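Local coordinates for protein Afp2 (Serratia entomophila, PDB 6RBN) that probably forms, together with related proteins, the contractile sheath around the tube of the anti-feeding prophage, a phage-tail-like injection system, at residues A28-S36 against K81-I90; V94-A105 against V119-F130. All blocks are in the same frame, centred on the assembly; numbering follows the deposited sequence.

How the contacts relate
Contacts 1 and 2 are successive parts of one mixed sheet, with centres about 10 Å apart. In contact 1, strand 30-34 pairs with 82-86; in contact 2, strand 102-105 pairs with 127-129. Strands 30-34 and 102-105 are themselves neighbours, so the two contacts share a seam: L31 probably bonds through its N to L102 O and through its O to V104 N, each 2.7 Å. Helix 90-97 follows strand 82-86 and carries the chain from contact 1 to contact 2. The surroundings differ, since no other chain touches contact 1, whereas the helix-and-turn end of contact 2 meets chains of Afp3.

Contact 1: A28-S36 against K81-I90; sequences AVPLFAYDS and KCYLVNEANI
L31 forks between V85 and I90. With CG anti to the backbone N (chi1 -175°), its CD1 lies 3.8 Å from V85 CG2, while the L31 and I90 side chains cross at about a right angle, L31 CD2 lying 3.7 Å from I90 CG2. The small A33 lets the same I90 methyl come down close to the strand, beside its CB, so branched aliphatic residues can close over this side of the strands. On the reverse side, F32 offers its ring edge to C82, with CE2 4.0 Å from C82 CB, and takes W74 of helix 66-75 in an edge-to-face stack. F32 CB rests 3.8 Å from L84 CD2. Further along, the ring of Y34 lies across N86, whose CB makes a CH-pi contact 3.9 Å from the ring centroid; a flat aromatic suits this place because its face can lie on N86 CB while its edge reaches the L84 main chain. The main chains are joined in parallel register, as in the bond from F32 N to Y83 O of 2.8 Å. Beyond the strands the contact turns polar. N86 starts a type I turn, and its OD1 receives N89 ND2 on a lone pair. S36 OG donates to E87 OE2 at 3.2 Å, on the anti side of the carboxylate, and the D35 carboxylate runs alongside that of E87. Such parallel pairing in a sheet flanked by helices is characteristic of an alpha/beta fold, here next to the antiparallel strand 46-49.

Contact 2: V94-A105 against V119-F130; sequences VAQYDDITLIVA and VVGQGYRIFGLF
I103 is paired across the sheet with a residue that has no side chain, G128, and reaches instead toward I126 and V119. Strands 102-105 and 127-129 are the two parallel strands of a beta-alpha-beta unit whose connecting helix is 112-122. I103 CD1 comes 3.7 Å from I126 CD1 and also meets V119 CG2 of that helix; the beta-branched isoleucine suits a strand, and its CD1 arm spans the gap to the helix. The bareness of G128 lets the ring of F130, two residues on, lie beside it. I126 meets I103 because its CG1 sits between the backbone N and the carbonyl carbon (chi1 43°). On the other face of the sheet, L129 CD1 lies 4.0 Å from L102 CD2 and 3.8 Å from V104 CG2, an aliphatic patch, over which helix 173-187 packs on V104 and L129. Backbone bonds tie the strands, among them L129 N to I103 O at 2.8 Å and A105 N to L129 O at 3.0 Å. Where helix 112-122 ends in a Schellman motif, G123 takes the positive phi that the turn needs, and the chain then brings Y124 against helix 90-97. R125 forms salt bridges with E260 of its own chain and E14 of an Afp3 chain. Y124 and V94 slide past each other in opposite directions, V94 CG1 lying 3.7 Å from Y124 CB, and the phenol end comes close beside the small A95, with Y124 OH 3.4 Å from A95 CB.

Contact 1: A28-S36 against K81-I90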
loop_
_atom_site.group_PDB
_atom_site.type_symbol
_atom_site.label_atom_id
_atom_site.label_comp_id
_atom_site.label_asym_id
_atom_site.label_seq_id
_atom_site.Cartn_x
_atom_site.Cartn_y
_atom_site.Cartn_z
ATOM N N ALA C 28 10.804 67.705 -49.393
ATOM C CA ALA C 28 10.735 69.001 -50.074
ATOM C C ALA C 28 9.376 69.094 -50.759
ATOM O O ALA C 28 9.224 68.696 -51.915
ATOM C CB ALA C 28 11.878 69.162 -51.063
ATOM N N VAL C 29 8.391 69.609 -50.034
ATOM C CA VAL C 29 7.080 69.929 -50.577
ATOM C C VAL C 29 6.851 71.422 -50.383
ATOM O O VAL C 29 6.546 71.877 -49.281
ATOM C CB VAL C 29 5.968 69.102 -49.905
ATOM C CG1 VAL C 29 4.607 69.488 -50.453
ATOM C CG2 VAL C 29 6.215 67.623 -50.096
ATOM N N PRO C 30 7.016 72.221 -51.430
ATOM C CA PRO C 30 7.080 73.671 -51.264
ATOM C C PRO C 30 5.730 74.355 -51.428
ATOM O O PRO C 30 4.772 73.803 -51.969
ATOM C CB PRO C 30 8.021 74.093 -52.397
ATOM C CG PRO C 30 7.704 73.130 -53.454
ATOM C CD PRO C 30 7.395 71.823 -52.792
ATOM N N LEU C 31 5.687 75.593 -50.951
ATOM C CA LEU C 31 4.580 76.512 -51.183
ATOM C C LEU C 31 5.140 77.682 -51.977
ATOM O O LEU C 31 6.016 78.404 -51.487
ATOM C CB LEU C 31 3.960 76.971 -49.862
ATOM C CG LEU C 31 2.712 77.857 -49.829
ATOM C CD1 LEU C 31 1.893 77.537 -48.615
ATOM C CD2 LEU C 31 3.079 79.322 -49.771
ATOM N N PHE C 32 4.644 77.874 -53.193
ATOM C CA PHE C 32 5.056 78.996 -54.027
ATOM C C PHE C 32 4.062 80.134 -53.841
ATOM O O PHE C 32 2.915 80.042 -54.285
ATOM C CB PHE C 32 5.146 78.578 -55.489
ATOM C CG PHE C 32 6.286 77.660 -55.782
ATOM C CD1 PHE C 32 7.552 78.164 -56.012
ATOM C CD2 PHE C 32 6.099 76.293 -55.814
ATOM C CE1 PHE C 32 8.605 77.318 -56.283
ATOM C CE2 PHE C 32 7.148 75.447 -56.087
ATOM C CZ PHE C 32 8.402 75.959 -56.317
ATOM N N ALA C 33 4.500 81.202 -53.187
ATOM C CA ALA C 33 3.647 82.351 -52.936
ATOM C C ALA C 33 3.671 83.290 -54.133
ATOM O O ALA C 33 4.745 83.638 -54.632
ATOM C CB ALA C 33 4.098 83.090 -51.676
ATOM N N TYR C 34 2.492 83.689 -54.595
ATOM C CA TYR C 34 2.372 84.699 -55.633
ATOM C C TYR C 34 1.662 85.930 -55.085
ATOM O O TYR C 34 1.028 85.892 -54.029
ATOM C CB TYR C 34 1.642 84.154 -56.868
ATOM C CG TYR C 34 0.200 83.743 -56.668
ATOM C CD1 TYR C 34 -0.123 82.460 -56.256
ATOM C CD2 TYR C 34 -0.839 84.621 -56.949
ATOM C CE1 TYR C 34 -1.439 82.074 -56.091
ATOM C CE2 TYR C 34 -2.155 84.245 -56.787
ATOM C CZ TYR C 34 -2.449 82.972 -56.360
ATOM O OH TYR C 34 -3.762 82.594 -56.198
ATOM N N ASP C 35 1.778 87.026 -55.825
ATOM C CA ASP C 35 1.271 88.311 -55.372
ATOM C C ASP C 35 -0.245 88.369 -55.517
ATOM O O ASP C 35 -0.825 87.803 -56.446
ATOM C CB ASP C 35 1.923 89.443 -56.168
ATOM C CG ASP C 35 1.739 90.809 -55.523
ATOM O OD1 ASP C 35 1.121 90.902 -54.444
ATOM O OD2 ASP C 35 2.222 91.802 -56.101
ATOM N N SER C 36 -0.882 89.074 -54.579
ATOM C CA SER C 36 -2.331 89.240 -54.617
ATOM C C SER C 36 -2.749 90.136 -55.779
ATOM O O SER C 36 -3.815 89.941 -56.373
ATOM C CB SER C 36 -2.823 89.812 -53.289
ATOM O OG SER C 36 -2.318 91.119 -53.086
ATOM N N LYS C 81 4.644 67.218 -55.679
ATOM C CA LYS C 81 3.489 68.078 -55.527
ATOM C C LYS C 81 3.899 69.391 -54.870
ATOM O O LYS C 81 4.853 69.454 -54.092
ATOM C CB LYS C 81 2.389 67.383 -54.725
ATOM C CG LYS C 81 2.703 67.117 -53.275
ATOM C CD LYS C 81 1.566 66.355 -52.627
ATOM C CE LYS C 81 0.337 67.234 -52.486
ATOM N NZ LYS C 81 -0.767 66.540 -51.769
ATOM N N CYS C 82 3.186 70.451 -55.227
ATOM C CA CYS C 82 3.521 71.791 -54.783
ATOM C C CYS C 82 2.261 72.634 -54.844
ATOM O O CYS C 82 1.284 72.272 -55.504
ATOM C CB CYS C 82 4.627 72.398 -55.642
ATOM S SG CYS C 82 4.147 72.561 -57.353
ATOM N N TYR C 83 2.291 73.760 -54.141
ATOM C CA TYR C 83 1.101 74.556 -53.882
ATOM C C TYR C 83 1.317 75.980 -54.370
ATOM O O TYR C 83 2.338 76.598 -54.051
ATOM C CB TYR C 83 0.780 74.568 -52.384
ATOM C CG TYR C 83 0.380 73.229 -51.791
ATOM C CD1 TYR C 83 -0.166 72.223 -52.568
ATOM C CD2 TYR C 83 0.591 72.967 -50.450
ATOM C CE1 TYR C 83 -0.507 71.002 -52.019
ATOM C CE2 TYR C 83 0.249 71.750 -49.897
ATOM C CZ TYR C 83 -0.300 70.774 -50.686
ATOM O OH TYR C 83 -0.643 69.562 -50.142
ATOM N N LEU C 84 0.367 76.497 -55.147
ATOM C CA LEU C 84 0.275 77.931 -55.413
ATOM C C LEU C 84 -0.724 78.548 -54.452
ATOM O O LEU C 84 -1.928 78.300 -54.551
ATOM C CB LEU C 84 -0.137 78.226 -56.849
ATOM C CG LEU C 84 0.934 78.173 -57.919
ATOM C CD1 LEU C 84 0.313 78.452 -59.272
ATOM C CD2 LEU C 84 1.999 79.200 -57.588
ATOM N N VAL C 85 -0.227 79.357 -53.524
ATOM C CA VAL C 85 -1.052 80.070 -52.562
ATOM C C VAL C 85 -0.751 81.554 -52.717
ATOM O O VAL C 85 0.418 81.938 -52.797
ATOM C CB VAL C 85 -0.774 79.591 -51.124
ATOM C CG1 VAL C 85 -1.651 80.321 -50.138
ATOM C CG2 VAL C 85 -0.976 78.092 -51.011
ATOM N N ASN C 86 -1.794 82.382 -52.794
ATOM C CA ASN C 86 -1.564 83.821 -52.813
ATOM C C ASN C 86 -1.085 84.299 -51.447
ATOM O O ASN C 86 -1.349 83.668 -50.424
ATOM C CB ASN C 86 -2.818 84.585 -53.255
ATOM C CG ASN C 86 -4.048 84.241 -52.449
ATOM O OD1 ASN C 86 -4.011 83.428 -51.532
ATOM N ND2 ASN C 86 -5.161 84.878 -52.792
ATOM N N GLU C 87 -0.380 85.435 -51.448
ATOM C CA GLU C 87 0.380 85.901 -50.290
ATOM C C GLU C 87 -0.484 86.214 -49.071
ATOM O O GLU C 87 0.039 86.247 -47.952
ATOM C CB GLU C 87 1.184 87.146 -50.664
ATOM C CG GLU C 87 0.308 88.327 -51.036
ATOM C CD GLU C 87 1.087 89.574 -51.379
ATOM O OE1 GLU C 87 2.329 89.524 -51.375
ATOM O OE2 GLU C 87 0.450 90.615 -51.638
ATOM N N ALA C 88 -1.784 86.438 -49.250
ATOM C CA ALA C 88 -2.668 86.718 -48.130
ATOM C C ALA C 88 -3.229 85.461 -47.488
ATOM O O ALA C 88 -4.052 85.568 -46.574
ATOM C CB ALA C 88 -3.820 87.616 -48.584
ATOM N N ASN C 89 -2.811 84.277 -47.937
ATOM C CA ASN C 89 -3.358 83.032 -47.421
ATOM C C ASN C 89 -2.290 81.996 -47.109
ATOM O O ASN C 89 -2.633 80.826 -46.906
ATOM C CB ASN C 89 -4.360 82.438 -48.414
ATOM C CG ASN C 89 -5.608 83.272 -48.549
ATOM O OD1 ASN C 89 -6.147 83.765 -47.561
ATOM N ND2 ASN C 89 -6.077 83.442 -49.776
ATOM N N ILE C 90 -1.010 82.374 -47.074
ATOM C CA ILE C 90 0.022 81.359 -46.892
ATOM C C ILE C 90 0.113 80.929 -45.437
ATOM O O ILE C 90 0.589 79.826 -45.156
ATOM C CB ILE C 90 1.382 81.839 -47.442
ATOM C CG1 ILE C 90 2.045 82.925 -46.591
ATOM C CG2 ILE C 90 1.226 82.390 -48.833
ATOM C CD1 ILE C 90 3.194 82.414 -45.717
#

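Contact 2: V94-A105 against V119-F130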
loop_
_atom_site.group_PDB
_atom_site.type_symbol
_atom_site.label_atom_id
_atom_site.label_comp_id
_atom_site.label_asym_id
_atom_site.label_seq_id
_atom_site.Cartn_x
_atom_site.Cartn_y
_atom_site.Cartn_z
ATOM N N VAL C 94 -0.379 76.579 -44.688
ATOM C CA VAL C 94 0.571 75.786 -43.918
ATOM C C VAL C 94 -0.139 75.085 -42.767
ATOM O O VAL C 94 0.123 73.913 -42.474
ATOM C CB VAL C 94 1.727 76.679 -43.433
ATOM C CG1 VAL C 94 2.656 75.928 -42.510
ATOM C CG2 VAL C 94 2.509 77.196 -44.617
ATOM N N ALA C 95 -1.089 75.768 -42.139
ATOM C CA ALA C 95 -1.816 75.202 -41.015
ATOM C C ALA C 95 -2.888 74.199 -41.427
ATOM O O ALA C 95 -3.387 73.473 -40.563
ATOM C CB ALA C 95 -2.447 76.323 -40.194
ATOM N N GLN C 96 -3.247 74.127 -42.706
ATOM C CA GLN C 96 -4.309 73.234 -43.158
ATOM C C GLN C 96 -3.820 71.989 -43.877
ATOM O O GLN C 96 -4.427 70.930 -43.730
ATOM C CB GLN C 96 -5.274 73.972 -44.086
ATOM C CG GLN C 96 -6.150 74.993 -43.406
ATOM C CD GLN C 96 -7.046 75.716 -44.379
ATOM O OE1 GLN C 96 -6.988 75.482 -45.583
ATOM N NE2 GLN C 96 -7.877 76.610 -43.863
ATOM N N TYR C 97 -2.750 72.073 -44.662
ATOM C CA TYR C 97 -2.434 71.008 -45.602
ATOM C C TYR C 97 -1.349 70.049 -45.131
ATOM O O TYR C 97 -1.084 69.069 -45.835
ATOM C CB TYR C 97 -2.064 71.605 -46.961
ATOM C CG TYR C 97 -3.278 72.121 -47.687
ATOM C CD1 TYR C 97 -4.081 71.263 -48.426
ATOM C CD2 TYR C 97 -3.652 73.452 -47.598
ATOM C CE1 TYR C 97 -5.204 71.719 -49.079
ATOM C CE2 TYR C 97 -4.775 73.920 -48.244
ATOM C CZ TYR C 97 -5.547 73.048 -48.983
ATOM O OH TYR C 97 -6.667 73.512 -49.631
ATOM N N ASP C 98 -0.666 70.339 -44.013
ATOM C CA ASP C 98 0.067 69.365 -43.192
ATOM C C ASP C 98 1.308 68.777 -43.875
ATOM O O ASP C 98 2.073 68.025 -43.263
ATOM C CB ASP C 98 -0.884 68.230 -42.773
ATOM C CG ASP C 98 -0.417 67.476 -41.541
ATOM O OD1 ASP C 98 0.562 67.896 -40.891
ATOM O OD2 ASP C 98 -1.024 66.432 -41.230
ATOM N N ASP C 99 1.546 69.135 -45.127
ATOM C CA ASP C 99 2.532 68.478 -45.960
ATOM C C ASP C 99 3.659 69.420 -46.346
ATOM O O ASP C 99 4.676 68.964 -46.875
ATOM C CB ASP C 99 1.850 67.940 -47.227
ATOM C CG ASP C 99 2.597 66.798 -47.865
ATOM O OD1 ASP C 99 3.623 66.358 -47.309
ATOM O OD2 ASP C 99 2.148 66.330 -48.930
ATOM N N ILE C 100 3.517 70.706 -46.057
ATOM C CA ILE C 100 4.412 71.734 -46.561
ATOM C C ILE C 100 5.682 71.755 -45.725
ATOM O O ILE C 100 5.628 71.800 -44.492
ATOM C CB ILE C 100 3.709 73.096 -46.535
ATOM C CG1 ILE C 100 2.450 73.025 -47.382
ATOM C CG2 ILE C 100 4.614 74.188 -47.046
ATOM C CD1 ILE C 100 1.523 74.161 -47.171
ATOM N N THR C 101 6.828 71.722 -46.396
ATOM C CA THR C 101 8.127 71.851 -45.755
ATOM C C THR C 101 8.858 73.126 -46.141
ATOM O O THR C 101 9.691 73.607 -45.372
ATOM C CB THR C 101 9.005 70.646 -46.094
ATOM O OG1 THR C 101 9.210 70.589 -47.508
ATOM C CG2 THR C 101 8.342 69.365 -45.643
ATOM N N LEU C 102 8.567 73.684 -47.311
ATOM C CA LEU C 102 9.225 74.883 -47.805
ATOM C C LEU C 102 8.202 75.967 -48.103
ATOM O O LEU C 102 7.119 75.686 -48.622
ATOM C CB LEU C 102 10.025 74.581 -49.073
ATOM C CG LEU C 102 11.282 73.733 -48.941
ATOM C CD1 LEU C 102 11.770 73.341 -50.313
ATOM C CD2 LEU C 102 12.342 74.530 -48.216
ATOM N N ILE C 103 8.547 77.206 -47.775
ATOM C CA ILE C 103 7.798 78.377 -48.218
ATOM C C ILE C 103 8.704 79.146 -49.164
ATOM O O ILE C 103 9.711 79.728 -48.743
ATOM C CB ILE C 103 7.332 79.251 -47.050
ATOM C CG1 ILE C 103 6.319 78.495 -46.197
ATOM C CG2 ILE C 103 6.719 80.540 -47.560
ATOM C CD1 ILE C 103 5.937 79.218 -44.939
ATOM N N VAL C 104 8.356 79.145 -50.441
ATOM C CA VAL C 104 9.196 79.702 -51.489
ATOM C C VAL C 104 8.556 81.015 -51.924
ATOM O O VAL C 104 7.539 81.023 -52.622
ATOM C CB VAL C 104 9.351 78.730 -52.662
ATOM C CG1 VAL C 104 10.182 79.348 -53.751
ATOM C CG2 VAL C 104 9.978 77.437 -52.190
ATOM N N ALA C 105 9.146 82.130 -51.501
ATOM C CA ALA C 105 8.683 83.456 -51.898
ATOM C C ALA C 105 9.095 83.684 -53.345
ATOM O O ALA C 105 10.230 84.051 -53.638
ATOM C CB ALA C 105 9.254 84.526 -50.980
ATOM N N VAL C 119 3.651 81.610 -38.791
ATOM C CA VAL C 119 3.666 80.154 -38.704
ATOM C C VAL C 119 4.922 79.621 -38.029
ATOM O O VAL C 119 4.939 78.459 -37.608
ATOM C CB VAL C 119 3.510 79.517 -40.095
ATOM C CG1 VAL C 119 2.196 79.936 -40.719
ATOM C CG2 VAL C 119 4.662 79.892 -40.994
ATOM N N VAL C 120 5.975 80.428 -37.912
ATOM C CA VAL C 120 7.155 80.003 -37.166
ATOM C C VAL C 120 6.900 80.086 -35.668
ATOM O O VAL C 120 7.232 79.161 -34.919
ATOM C CB VAL C 120 8.376 80.834 -37.598
ATOM C CG1 VAL C 120 9.550 80.610 -36.670
ATOM C CG2 VAL C 120 8.777 80.454 -39.001
ATOM N N GLY C 121 6.281 81.179 -35.210
ATOM C CA GLY C 121 5.926 81.296 -33.807
ATOM C C GLY C 121 4.854 80.316 -33.375
ATOM O O GLY C 121 4.769 79.965 -32.197
ATOM N N GLN C 122 4.027 79.864 -34.315
ATOM C CA GLN C 122 3.097 78.777 -34.052
ATOM C C GLN C 122 3.769 77.411 -34.108
ATOM O O GLN C 122 3.266 76.465 -33.494
ATOM C CB GLN C 122 1.937 78.850 -35.043
ATOM C CG GLN C 122 1.053 80.062 -34.822
ATOM C CD GLN C 122 0.001 80.235 -35.895
ATOM O OE1 GLN C 122 -0.027 79.502 -36.878
ATOM N NE2 GLN C 122 -0.875 81.213 -35.710
ATOM N N GLY C 123 4.883 77.285 -34.827
ATOM C CA GLY C 123 5.688 76.080 -34.774
ATOM C C GLY C 123 5.342 75.020 -35.800
ATOM O O GLY C 123 5.057 73.879 -35.430
ATOM N N TYR C 124 5.361 75.371 -37.085
ATOM C CA TYR C 124 4.931 74.461 -38.137
ATOM C C TYR C 124 6.070 73.816 -38.916
ATOM O O TYR C 124 5.802 73.200 -39.953
ATOM C CB TYR C 124 3.987 75.170 -39.097
ATOM C CG TYR C 124 2.580 75.242 -38.580
ATOM C CD1 TYR C 124 1.748 74.137 -38.661
ATOM C CD2 TYR C 124 2.080 76.403 -38.016
ATOM C CE1 TYR C 124 0.461 74.180 -38.193
ATOM C CE2 TYR C 124 0.786 76.457 -37.547
ATOM C CZ TYR C 124 -0.019 75.341 -37.638
ATOM O OH TYR C 124 -1.308 75.388 -37.170
ATOM N N ARG C 125 7.320 73.958 -38.451
ATOM C CA ARG C 125 8.480 73.180 -38.920
ATOM C C ARG C 125 8.778 73.404 -40.401
ATOM O O ARG C 125 9.079 72.465 -41.139
ATOM C CB ARG C 125 8.300 71.685 -38.652
ATOM C CG ARG C 125 7.996 71.297 -37.225
ATOM C CD ARG C 125 9.125 71.602 -36.282
ATOM N NE ARG C 125 8.966 72.876 -35.595
ATOM C CZ ARG C 125 9.924 73.449 -34.879
ATOM N NH1 ARG C 125 11.099 72.856 -34.768
ATOM N NH2 ARG C 125 9.711 74.607 -34.275
ATOM N N ILE C 126 8.679 74.649 -40.846
ATOM C CA ILE C 126 8.888 74.984 -42.236
ATOM C C ILE C 126 10.225 75.701 -42.390
ATOM O O ILE C 126 10.877 76.062 -41.417
ATOM C CB ILE C 126 7.702 75.805 -42.802
ATOM C CG1 ILE C 126 7.238 76.873 -41.806
ATOM C CG2 ILE C 126 6.554 74.890 -43.162
ATOM C CD1 ILE C 126 7.908 78.211 -41.915
ATOM N N PHE C 127 10.646 75.897 -43.635
ATOM C CA PHE C 127 11.868 76.629 -43.940
ATOM C C PHE C 127 11.579 77.575 -45.092
ATOM O O PHE C 127 11.106 77.145 -46.146
ATOM C CB PHE C 127 13.011 75.679 -44.301
ATOM C CG PHE C 127 14.340 76.355 -44.425
ATOM C CD1 PHE C 127 15.063 76.695 -43.294
ATOM C CD2 PHE C 127 14.868 76.663 -45.666
ATOM C CE1 PHE C 127 16.283 77.318 -43.398
ATOM C CE2 PHE C 127 16.089 77.290 -45.775
ATOM C CZ PHE C 127 16.795 77.619 -44.637
ATOM N N GLY C 128 11.857 78.858 -44.890
ATOM C CA GLY C 128 11.539 79.864 -45.883
ATOM C C GLY C 128 12.695 80.160 -46.822
ATOM O O GLY C 128 13.856 80.121 -46.441
ATOM N N LEU C 129 12.349 80.464 -48.070
ATOM C CA LEU C 129 13.325 80.785 -49.109
ATOM C C LEU C 129 12.942 82.150 -49.673
ATOM O O LEU C 129 12.003 82.256 -50.465
ATOM C CB LEU C 129 13.339 79.712 -50.189
ATOM C CG LEU C 129 13.732 78.310 -49.730
ATOM C CD1 LEU C 129 13.584 77.319 -50.863
ATOM C CD2 LEU C 129 15.143 78.297 -49.187
ATOM N N PHE C 130 13.656 83.188 -49.259
ATOM C CA PHE C 130 13.285 84.562 -49.570
ATOM C C PHE C 130 14.023 85.012 -50.832
ATOM O O PHE C 130 14.520 84.180 -51.592
ATOM C CB PHE C 130 13.536 85.438 -48.345
ATOM C CG PHE C 130 12.820 84.953 -47.125
ATOM C CD1 PHE C 130 11.442 84.988 -47.063
ATOM C CD2 PHE C 130 13.523 84.479 -46.034
ATOM C CE1 PHE C 130 10.776 84.542 -45.948
ATOM C CE2 PHE C 130 12.861 84.037 -44.912
ATOM C CZ PHE C 130 11.486 84.069 -44.872
#